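Local coordinates for hypothetical protein, conserved (Leishmania major, PDB 2B4W), which is of unknown function but belongs to a family grouped with the beta-fructosidase superfamily, so a role linked to carbohydrates is possible though unproven, at residues L20-V25 with R61-T66; Y31-P36 with S286-I291. One frame throughout, in Å; residues are numbered along the deposited sequence.

Contact 1 of 2, residues L20-V25 with R61-T66; sequences LTFKGV and RLFEET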
loop_
_atom_site.group_PDB
_atom_site.type_symbol
_atom_site.label_atom_id
_atom_site.label_comp_id
_atom_site.label_asym_id
_atom_site.label_seq_id
_atom_site.Cartn_x
_atom_site.Cartn_y
_atom_site.Cartn_z
ATOM N N LEU A 20 -5.317 -6.164 -13.419
ATOM C CA LEU A 20 -4.320 -7.223 -13.492
ATOM C C LEU A 20 -5.049 -8.555 -13.690
ATOM O O LEU A 20 -6.179 -8.700 -13.223
ATOM C CB LEU A 20 -3.451 -7.338 -12.238
ATOM C CG LEU A 20 -2.737 -6.071 -11.764
ATOM C CD1 LEU A 20 -1.529 -6.392 -10.898
ATOM C CD2 LEU A 20 -2.341 -5.226 -12.956
ATOM N N THR A 21 -4.385 -9.476 -14.359
ATOM C CA THR A 21 -4.888 -10.838 -14.496
ATOM C C THR A 21 -3.960 -11.712 -13.647
ATOM O O THR A 21 -2.740 -11.508 -13.683
ATOM C CB THR A 21 -4.950 -11.412 -15.922
ATOM O OG1 THR A 21 -3.623 -11.539 -16.446
ATOM C CG2 THR A 21 -5.736 -10.503 -16.840
ATOM N N PHE A 22 -4.521 -12.615 -12.865
ATOM C CA PHE A 22 -3.765 -13.494 -11.983
ATOM C C PHE A 22 -4.055 -14.953 -12.365
ATOM O O PHE A 22 -5.217 -15.237 -12.636
ATOM C CB PHE A 22 -4.077 -13.276 -10.504
ATOM C CG PHE A 22 -3.701 -11.900 -9.990
ATOM C CD1 PHE A 22 -4.586 -10.842 -10.064
ATOM C CD2 PHE A 22 -2.455 -11.689 -9.447
ATOM C CE1 PHE A 22 -4.210 -9.601 -9.584
ATOM C CE2 PHE A 22 -2.082 -10.454 -8.961
ATOM C CZ PHE A 22 -2.956 -9.392 -9.038
ATOM N N LYS A 23 -3.033 -15.792 -12.382
ATOM C CA LYS A 23 -3.076 -17.203 -12.718
ATOM C C LYS A 23 -2.511 -18.067 -11.610
ATOM O O LYS A 23 -1.623 -17.694 -10.861
ATOM C CB LYS A 23 -2.327 -17.501 -14.013
ATOM C CG LYS A 23 -2.914 -16.871 -15.262
ATOM C CD LYS A 23 -1.841 -16.739 -16.343
ATOM C CE LYS A 23 -2.319 -17.407 -17.627
ATOM N NZ LYS A 23 -3.640 -16.853 -18.049
ATOM N N GLY A 24 -3.075 -19.265 -11.568
ATOM C CA GLY A 24 -2.767 -20.243 -10.556
ATOM C C GLY A 24 -3.601 -20.012 -9.304
ATOM O O GLY A 24 -3.372 -20.642 -8.268
ATOM N N VAL A 25 -4.581 -19.105 -9.325
ATOM C CA VAL A 25 -5.447 -19.032 -8.133
ATOM C C VAL A 25 -6.904 -18.985 -8.556
ATOM O O VAL A 25 -7.692 -18.188 -8.045
ATOM C CB VAL A 25 -5.132 -17.826 -7.234
ATOM C CG1 VAL A 25 -3.670 -17.871 -6.801
ATOM C CG2 VAL A 25 -5.447 -16.521 -7.947
ATOM N N ARG A 61 -0.320 -14.737 -1.262
ATOM C CA ARG A 61 0.567 -15.435 -2.184
ATOM C C ARG A 61 1.585 -14.477 -2.810
ATOM O O ARG A 61 1.391 -13.261 -2.854
ATOM C CB ARG A 61 -0.222 -16.128 -3.287
ATOM C CG ARG A 61 -1.082 -17.287 -2.800
ATOM C CD ARG A 61 -0.285 -18.453 -2.279
ATOM N NE ARG A 61 0.347 -19.280 -3.280
ATOM C CZ ARG A 61 -0.084 -19.993 -4.293
ATOM N NH1 ARG A 61 -1.357 -20.108 -4.647
ATOM N NH2 ARG A 61 0.832 -20.647 -5.005
ATOM N N LEU A 62 2.669 -15.055 -3.293
ATOM C CA LEU A 62 3.658 -14.336 -4.087
ATOM C C LEU A 62 3.374 -14.667 -5.560
ATOM O O LEU A 62 3.251 -15.860 -5.823
ATOM C CB LEU A 62 5.084 -14.735 -3.745
ATOM C CG LEU A 62 6.222 -14.113 -4.564
ATOM C CD1 LEU A 62 6.424 -12.637 -4.223
ATOM C CD2 LEU A 62 7.499 -14.912 -4.339
ATOM N N PHE A 63 3.295 -13.637 -6.399
ATOM C CA PHE A 63 3.148 -13.744 -7.826
ATOM C C PHE A 63 4.324 -13.116 -8.610
ATOM O O PHE A 63 4.852 -12.045 -8.279
ATOM C CB PHE A 63 1.883 -13.058 -8.326
ATOM C CG PHE A 63 0.587 -13.528 -7.690
ATOM C CD1 PHE A 63 0.222 -13.070 -6.444
ATOM C CD2 PHE A 63 -0.235 -14.403 -8.373
ATOM C CE1 PHE A 63 -0.966 -13.515 -5.866
ATOM C CE2 PHE A 63 -1.424 -14.833 -7.827
ATOM C CZ PHE A 63 -1.765 -14.381 -6.572
ATOM N N GLU A 64 4.705 -13.818 -9.655
ATOM C CA GLU A 64 5.699 -13.510 -10.659
ATOM C C GLU A 64 5.009 -13.026 -11.934
ATOM O O GLU A 64 4.108 -13.640 -12.514
ATOM C CB GLU A 64 6.592 -14.711 -10.966
ATOM C CG GLU A 64 7.816 -14.402 -11.816
ATOM C CD GLU A 64 8.549 -15.656 -12.260
ATOM O OE1 GLU A 64 8.896 -16.510 -11.413
ATOM O OE2 GLU A 64 8.790 -15.793 -13.479
ATOM N N GLU A 65 5.459 -11.853 -12.379
ATOM C CA GLU A 65 5.059 -11.361 -13.682
ATOM C C GLU A 65 5.324 -12.374 -14.785
ATOM O O GLU A 65 6.448 -12.820 -15.042
ATOM C CB GLU A 65 5.822 -10.067 -14.023
ATOM C CG GLU A 65 5.396 -9.527 -15.379
ATOM C CD GLU A 65 6.042 -8.185 -15.709
ATOM O OE1 GLU A 65 7.157 -8.174 -16.266
ATOM O OE2 GLU A 65 5.421 -7.141 -15.416
ATOM N N THR A 66 4.289 -12.787 -15.524
ATOM C CA THR A 66 4.580 -13.660 -16.652
ATOM C C THR A 66 4.009 -13.092 -17.956
ATOM O O THR A 66 3.945 -13.856 -18.928
ATOM C CB THR A 66 3.987 -15.079 -16.516
ATOM O OG1 THR A 66 2.580 -14.900 -16.701
ATOM C CG2 THR A 66 4.240 -15.696 -15.166
#
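Phe22 and Phe63 form an edge-to-face (T-shaped) aromatic pair between strand 16-23, with the turn that follows it, and strand 59-67. Both strands belong to one mixed sheet, consistent with the beta-propeller fold of the wider family. The two strands are not paired with each other, and no hydrogen bond crosses between the segments. Strand 70-73 lies between them in the sheet and bonds to both.

The tight part is aromatic. Phe22 presents the edge of its ring, with CD2 leading. CD2 of Phe22 sits 3.6 Å above the plane of the Phe63 ring, displaced toward its rim. It is 3.7 Å from Phe63 CD2 and equally close to Phe63 CE2. The ring centroids are 4.9 Å apart and the planes make an angle of 67°. Phe63 CG is anti to its own carbonyl carbon (chi1 -56°), and the ring extends toward the 20-25 segment. Val25 meets the far end of that ring tip to tip, with its CG1 3.9 Å from Phe63 CE2. Val30 of strand 29-31 touches Phe22, Val25 and Phe63 and so joins the three in one apolar cluster.

Away from the rings the contact is looser. Lys23 and Thr66 are exposed to solvent, and Lys23 CD comes no nearer than 4.8 Å to Thr66 OG1. Arg61 runs past Val25 in the opposite direction, with its chain bent at chi2 and chi3. The polar end of Arg61 is held elsewhere: NH2 bonds to Val74 O, and NE bonds weakly to Leu77 O. Toward the 20-25 segment the guanidinium makes no hydrogen bond; Gly24 O stays 4.2 Å from Arg61 NH1, and Arg61 NH1 lies 3.9 Å from Val25 CG1.

Contact 2 of 2, residues Y31-P36 with S286-I291; sequences YNCSVP and SHEGRI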
loop_
_atom_site.group_PDB
_atom_site.type_symbol
_atom_site.label_atom_id
_atom_site.label_comp_id
_atom_site.label_asym_id
_atom_site.label_seq_id
_atom_site.Cartn_x
_atom_site.Cartn_y
_atom_site.Cartn_z
ATOM N N TYR A 31 -6.561 -9.135 -4.510
ATOM C CA TYR A 31 -6.770 -7.697 -4.368
ATOM C C TYR A 31 -5.838 -7.184 -3.271
ATOM O O TYR A 31 -5.066 -8.004 -2.801
ATOM C CB TYR A 31 -8.222 -7.374 -4.094
ATOM C CG TYR A 31 -8.857 -7.880 -2.836
ATOM C CD1 TYR A 31 -9.280 -9.199 -2.683
ATOM C CD2 TYR A 31 -9.053 -7.012 -1.780
ATOM C CE1 TYR A 31 -9.863 -9.587 -1.493
ATOM C CE2 TYR A 31 -9.630 -7.389 -0.594
ATOM C CZ TYR A 31 -10.039 -8.702 -0.459
ATOM O OH TYR A 31 -10.617 -9.083 0.732
ATOM N N ASN A 32 -5.947 -5.907 -2.984
ATOM C CA ASN A 32 -5.109 -5.150 -2.078
ATOM C C ASN A 32 -3.683 -5.706 -2.039
ATOM O O ASN A 32 -3.165 -6.173 -1.030
ATOM C CB ASN A 32 -5.739 -5.139 -0.693
ATOM C CG ASN A 32 -7.070 -4.413 -0.685
ATOM O OD1 ASN A 32 -7.502 -3.813 -1.669
ATOM N ND2 ASN A 32 -7.730 -4.460 0.465
ATOM N N CYS A 33 -3.046 -5.640 -3.199
ATOM C CA CYS A 33 -1.698 -6.192 -3.363
ATOM C C CYS A 33 -0.669 -5.307 -2.687
ATOM O O CYS A 33 -0.956 -4.164 -2.314
ATOM C CB CYS A 33 -1.414 -6.306 -4.853
ATOM S SG CYS A 33 -2.416 -7.585 -5.680
ATOM N N SER A 34 0.555 -5.826 -2.559
ATOM C CA SER A 34 1.667 -4.940 -2.248
ATOM C C SER A 34 1.980 -4.071 -3.462
ATOM O O SER A 34 1.461 -4.297 -4.565
ATOM C CB SER A 34 2.938 -5.694 -1.881
ATOM O OG SER A 34 3.356 -6.537 -2.914
ATOM N N VAL A 35 2.876 -3.102 -3.297
ATOM C CA VAL A 35 3.364 -2.470 -4.546
ATOM C C VAL A 35 4.155 -3.495 -5.308
ATOM O O VAL A 35 4.784 -4.388 -4.708
ATOM C CB VAL A 35 4.219 -1.235 -4.226
ATOM C CG1 VAL A 35 5.456 -1.667 -3.472
ATOM C CG2 VAL A 35 4.597 -0.525 -5.503
ATOM N N PRO A 36 4.206 -3.523 -6.630
ATOM C CA PRO A 36 5.160 -4.451 -7.247
ATOM C C PRO A 36 6.604 -4.187 -6.847
ATOM O O PRO A 36 6.959 -3.112 -6.369
ATOM C CB PRO A 36 4.976 -4.162 -8.752
ATOM C CG PRO A 36 3.530 -3.749 -8.801
ATOM C CD PRO A 36 3.420 -2.795 -7.633
ATOM N N SER A 286 -12.109 -6.753 -4.627
ATOM C CA SER A 286 -12.184 -7.963 -5.442
ATOM C C SER A 286 -11.157 -8.119 -6.549
ATOM O O SER A 286 -10.901 -9.258 -6.994
ATOM C CB SER A 286 -13.578 -7.980 -6.110
ATOM O OG SER A 286 -13.738 -6.912 -7.026
ATOM N N HIS A 287 -10.581 -7.020 -7.037
ATOM C CA HIS A 287 -9.617 -7.046 -8.132
ATOM C C HIS A 287 -8.412 -6.159 -7.793
ATOM O O HIS A 287 -8.430 -5.433 -6.802
ATOM C CB HIS A 287 -10.219 -6.565 -9.455
ATOM C CG HIS A 287 -11.323 -7.381 -10.057
ATOM N ND1 HIS A 287 -12.560 -7.499 -9.447
ATOM C CD2 HIS A 287 -11.435 -8.103 -11.193
ATOM C CE1 HIS A 287 -13.372 -8.258 -10.174
ATOM N NE2 HIS A 287 -12.715 -8.644 -11.251
ATOM N N GLU A 288 -7.383 -6.226 -8.624
ATOM C CA GLU A 288 -6.216 -5.347 -8.546
ATOM C C GLU A 288 -6.135 -4.558 -9.850
ATOM O O GLU A 288 -6.179 -5.160 -10.915
ATOM C CB GLU A 288 -4.945 -6.147 -8.265
ATOM C CG GLU A 288 -3.686 -5.395 -7.909
ATOM C CD GLU A 288 -3.671 -4.579 -6.645
ATOM O OE1 GLU A 288 -4.468 -4.852 -5.714
ATOM O OE2 GLU A 288 -2.828 -3.636 -6.538
ATOM N N GLY A 289 -6.031 -3.233 -9.735
ATOM C CA GLY A 289 -5.946 -2.433 -10.934
ATOM C C GLY A 289 -4.630 -1.678 -11.035
ATOM O O GLY A 289 -3.882 -1.496 -10.068
ATOM N N ARG A 290 -4.348 -1.224 -12.252
ATOM C CA ARG A 290 -3.260 -0.316 -12.557
ATOM C C ARG A 290 -3.758 0.797 -13.490
ATOM O O ARG A 290 -4.339 0.501 -14.539
ATOM C CB ARG A 290 -2.092 -1.061 -13.207
ATOM C CG ARG A 290 -1.022 -0.141 -13.774
ATOM C CD ARG A 290 0.042 -0.864 -14.539
ATOM N NE ARG A 290 -0.308 -1.332 -15.865
ATOM C CZ ARG A 290 -0.459 -0.577 -16.950
ATOM N NH1 ARG A 290 -0.315 0.734 -16.949
ATOM N NH2 ARG A 290 -0.782 -1.127 -18.120
ATOM N N ILE A 291 -3.509 2.040 -13.095
ATOM C CA ILE A 291 -3.737 3.208 -13.925
ATOM C C ILE A 291 -2.408 3.978 -14.002
ATOM O O ILE A 291 -1.671 3.966 -13.008
ATOM C CB ILE A 291 -4.832 4.179 -13.443
ATOM C CG1 ILE A 291 -4.625 4.706 -12.031
ATOM C CG2 ILE A 291 -6.205 3.526 -13.668
ATOM C CD1 ILE A 291 -5.633 5.704 -11.473
#
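A classic beta bulge, with Ser286 and His287 both facing Val283, starts strand 287-293 and packs against Tyr31 at the head of the 31-36 loop. The backbone comes close here, and Tyr31 CB is 3.3 Å from His287 O. With chi1 at 63°, Tyr31 CG sits between its backbone N and carbonyl carbon, 3.9 Å from Ser286 N, which lies over one face of the ring. The phenol end leads away from the strand, and its OH bonds to Glu50. Within the bulge, His287 ND1 donates to Ser286 OG over 2.8 Å, and the oxygen lies in the imidazole plane. Ser286 OG is also bonded to Glu254 O.

The second part of the contact is the Glu288 side chain, which points from the strand toward the loop. A bend at chi2 (63°) places CD beside Cys33. Cys33 N donates a nearly straight bond to Glu288 OE1, 3.0 Å long. The N-H arrives from above the carboxylate plane. Asn32 N is also near OE1, but its angle is too poor for a bond. Cys33 SG touches the bend of the acid chain, 3.4 Å from Glu288 CG and equally close to Glu288 CD. Cys33 CB is 3.4 Å from Glu288 CD, so the carboxylate is fitted closely against the cysteine. Ser267 OG bonds both Glu288 OE2 and Cys33 O, and so ties the acid to the loop a second time.

The contact is largely buried; of the touching residues, His287 is the one partly exposed. Strand 42-50 backs the loop, with Ile45 against Cys33, Ser34 and Pro36. Strand 287-293 runs antiparallel to both of its neighbours in the sheet, strand 16-23 and strand 277-283.

The two contacts adjoin, with centres about 11 Å apart, and their segments alternate along the chain. Strand 16-23, in contact 1, pairs antiparallel with strand 287-293, in contact 2. This brings a strand near the start of the chain beside one near its end, an arrangement that may correspond to the ring closure of a beta-propeller. A probable hydrogen bond of 2.8 Å joins Leu20 N to Glu288 O. Phe22 bridges the two contacts: its CE1 is 3.8 Å from Glu288 CB, and its CZ is 3.9 Å from Cys33 SG. Contact 2 is buried, while contact 1 reaches solvent. No active site is established, so neither contact can be assigned a catalytic role.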